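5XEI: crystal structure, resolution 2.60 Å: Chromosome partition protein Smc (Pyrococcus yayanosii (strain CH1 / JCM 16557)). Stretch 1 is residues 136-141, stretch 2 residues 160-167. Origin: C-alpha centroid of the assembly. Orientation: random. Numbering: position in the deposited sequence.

Stretch 1 136-141: SPEGYN
Stretch 2 160-167: RQLIDEIS

Stretch 1, an irregular segment, lies against one side of the helix formed by stretch 2, which enters from earlier in the chain and runs through 160-167. The nearest CA atoms across the contact are those of Glu 138 and Leu 162, 6.6 Å apart; 297 Å² of surface is buried in all, and no hydrogen bond crosses. From Gln 161 to Ser 167 the helix keeps phi between -47° and -68° and psi between -24° and -55°. It is held by its own backbone, with Glu 165 N bonded to Gln 161 O at 3.2 Å and Ile 166 N to Leu 162 O at 3.0 Å, so Gln 161, Leu 162, Glu 165 and Ile 166 share the side that meets stretch 1.

Ser 136 (phi/psi 58/70, chi1 t) points its CB away and makes no contact; its O accepts a weak hydrogen bond from Gly 139 N at 3.2 Å. Pro 137 (-68/112, C-gamma exo) points its CB toward the helix. Its CB lies 4.3 Å from Ile 166 CD1, an apolar contact made by an isoleucine in the m, m rotamer whose CB points sideways but whose end comes nearer. Pro 137 CB also lies 3.4 Å from Glu 165 OE2, a van der Waals contact of carbon with oxygen. Pro 137 O accepts a hydrogen bond from Tyr 140 N at 3.0 Å, which closes the local turn, and touches Leu 162 CD1 at 3.3 Å, again by van der Waals contact alone.

Glu 138 (54/19, chi1 m, chi2 -112°, chi3 -173°) points its CB toward the helix and extends its carboxylate past Leu 162, with Glu 138 CG 4.0 Å from Leu 162 CD1. Glu 138 OE1 lies 3.7 Å from Gln 161 CB and comes within 2.8 Å of Glu 165 OE1. The CB of Glu 165 (chi1 m, chi2 t, chi3 -145°) also points toward stretch 1, so two like-charged groups meet; as two acceptors they form no hydrogen bond, and if both are ionised the approach is repulsive. Both residues are exposed, where solvent can screen the charge.

Gly 139 (61/21) follows with another positive phi, which by itself favours glycine; a CB there would point away from the helix. The CB of Tyr 140 (-59/-34, chi1 95°, chi2 -90°) points toward it, 3.4 Å from Leu 162 CD1, with that methyl oblique to the ring; its OH is hydrogen-bonded elsewhere in the structure. Leu 162 (chi1 t, chi2 140°) starts sideways, but its end comes nearer, so CD1 meets Pro 137 O, Glu 138 CG and Tyr 140 CB; Leu 162 is buried. Asn 141 (-82/-6, chi1 p, chi2 -33°) lies out of reach of the helix.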

# COMPACT_ATOMS: atom_id res chain seq x y z
N SER A 136 0.95 -6.21 22.81
CA SER A 136 1.00 -7.62 22.44
C SER A 136 1.24 -7.84 20.95
O SER A 136 0.32 -8.27 20.23
CB SER A 136 -0.29 -8.31 22.93
OG SER A 136 -0.60 -9.49 22.18
N PRO A 137 2.46 -7.54 20.43
CA PRO A 137 2.81 -7.91 19.03
C PRO A 137 2.93 -9.42 18.82
O PRO A 137 3.86 -10.06 19.33
CB PRO A 137 4.16 -7.22 18.80
CG PRO A 137 4.30 -6.20 19.92
CD PRO A 137 3.52 -6.75 21.08
N GLU A 138 2.00 -10.00 18.06
CA GLU A 138 1.84 -11.45 17.96
C GLU A 138 1.68 -12.11 19.33
O GLU A 138 1.89 -13.31 19.48
CB GLU A 138 3.01 -12.08 17.20
CG GLU A 138 3.43 -11.27 15.98
CD GLU A 138 3.13 -11.95 14.66
OE1 GLU A 138 3.57 -11.41 13.62
OE2 GLU A 138 2.48 -13.02 14.66
N GLY A 139 1.31 -11.34 20.35
CA GLY A 139 1.26 -11.87 21.69
C GLY A 139 2.57 -12.39 22.24
O GLY A 139 2.55 -13.19 23.17
N TYR A 140 3.71 -11.94 21.69
CA TYR A 140 5.00 -12.41 22.21
C TYR A 140 5.17 -12.07 23.69
O TYR A 140 5.78 -12.85 24.43
CB TYR A 140 6.18 -11.84 21.40
CG TYR A 140 6.85 -10.56 21.95
CD1 TYR A 140 6.40 -9.30 21.58
CD2 TYR A 140 7.94 -10.63 22.81
CE1 TYR A 140 7.00 -8.15 22.08
CE2 TYR A 140 8.54 -9.48 23.31
CZ TYR A 140 8.07 -8.25 22.94
OH TYR A 140 8.65 -7.11 23.43
N ASN A 141 4.63 -10.93 24.13
CA ASN A 141 4.75 -10.49 25.52
C ASN A 141 3.72 -11.13 26.45
O ASN A 141 3.79 -10.90 27.66
CB ASN A 141 4.61 -8.96 25.59
CG ASN A 141 3.31 -8.48 25.00
OD1 ASN A 141 2.82 -9.07 24.05
ND2 ASN A 141 2.72 -7.43 25.57
N ARG A 160 9.96 -14.65 11.62
CA ARG A 160 10.41 -13.38 11.05
C ARG A 160 9.40 -12.27 11.26
O ARG A 160 9.77 -11.15 11.63
CB ARG A 160 10.67 -13.54 9.56
CG ARG A 160 11.10 -12.25 8.85
CD ARG A 160 11.37 -12.51 7.38
NE ARG A 160 10.16 -12.89 6.64
CZ ARG A 160 9.05 -12.16 6.60
NH1 ARG A 160 8.97 -10.99 7.22
NH2 ARG A 160 8.00 -12.60 5.91
N GLN A 161 8.12 -12.56 10.99
CA GLN A 161 7.08 -11.54 10.95
C GLN A 161 7.06 -10.66 12.19
O GLN A 161 6.77 -9.47 12.10
CB GLN A 161 5.72 -12.21 10.78
CG GLN A 161 5.56 -12.90 9.47
CD GLN A 161 6.53 -14.05 9.28
OE1 GLN A 161 7.36 -14.32 10.15
NE2 GLN A 161 6.47 -14.69 8.11
N LEU A 162 7.35 -11.24 13.35
CA LEU A 162 7.41 -10.40 14.54
C LEU A 162 8.59 -9.44 14.47
O LEU A 162 8.48 -8.30 14.94
CB LEU A 162 7.49 -11.27 15.79
CG LEU A 162 7.63 -10.41 17.04
CD1 LEU A 162 6.82 -10.97 18.13
CD2 LEU A 162 9.07 -10.38 17.47
N ILE A 163 9.71 -9.86 13.89
CA ILE A 163 10.81 -8.91 13.70
C ILE A 163 10.39 -7.76 12.78
O ILE A 163 10.76 -6.60 13.02
CB ILE A 163 12.08 -9.63 13.18
CG1 ILE A 163 12.49 -10.73 14.14
CG2 ILE A 163 13.25 -8.66 13.10
CD1 ILE A 163 12.78 -10.23 15.55
N ASP A 164 9.59 -8.05 11.73
CA ASP A 164 9.07 -6.97 10.88
C ASP A 164 8.33 -5.92 11.70
O ASP A 164 8.63 -4.72 11.62
CB ASP A 164 8.11 -7.48 9.80
CG ASP A 164 8.74 -8.51 8.87
OD1 ASP A 164 9.98 -8.49 8.70
OD2 ASP A 164 8.00 -9.33 8.27
N GLU A 165 7.34 -6.36 12.47
CA GLU A 165 6.65 -5.49 13.41
C GLU A 165 7.63 -4.66 14.25
O GLU A 165 7.57 -3.43 14.26
CB GLU A 165 5.74 -6.33 14.29
CG GLU A 165 4.58 -6.97 13.51
CD GLU A 165 3.55 -7.61 14.42
OE1 GLU A 165 2.98 -8.66 14.03
OE2 GLU A 165 3.32 -7.08 15.52
N ILE A 166 8.57 -5.33 14.93
CA ILE A 166 9.43 -4.62 15.86
C ILE A 166 10.26 -3.57 15.13
O ILE A 166 10.44 -2.44 15.60
CB ILE A 166 10.33 -5.61 16.63
CG1 ILE A 166 9.50 -6.64 17.41
CG2 ILE A 166 11.25 -4.85 17.56
CD1 ILE A 166 8.29 -6.07 18.09
N SER A 167 10.80 -3.94 13.97
CA SER A 167 11.65 -3.02 13.23
C SER A 167 10.87 -1.83 12.71
O SER A 167 11.46 -0.76 12.49
CB SER A 167 12.36 -3.74 12.08
OG SER A 167 11.43 -4.39 11.24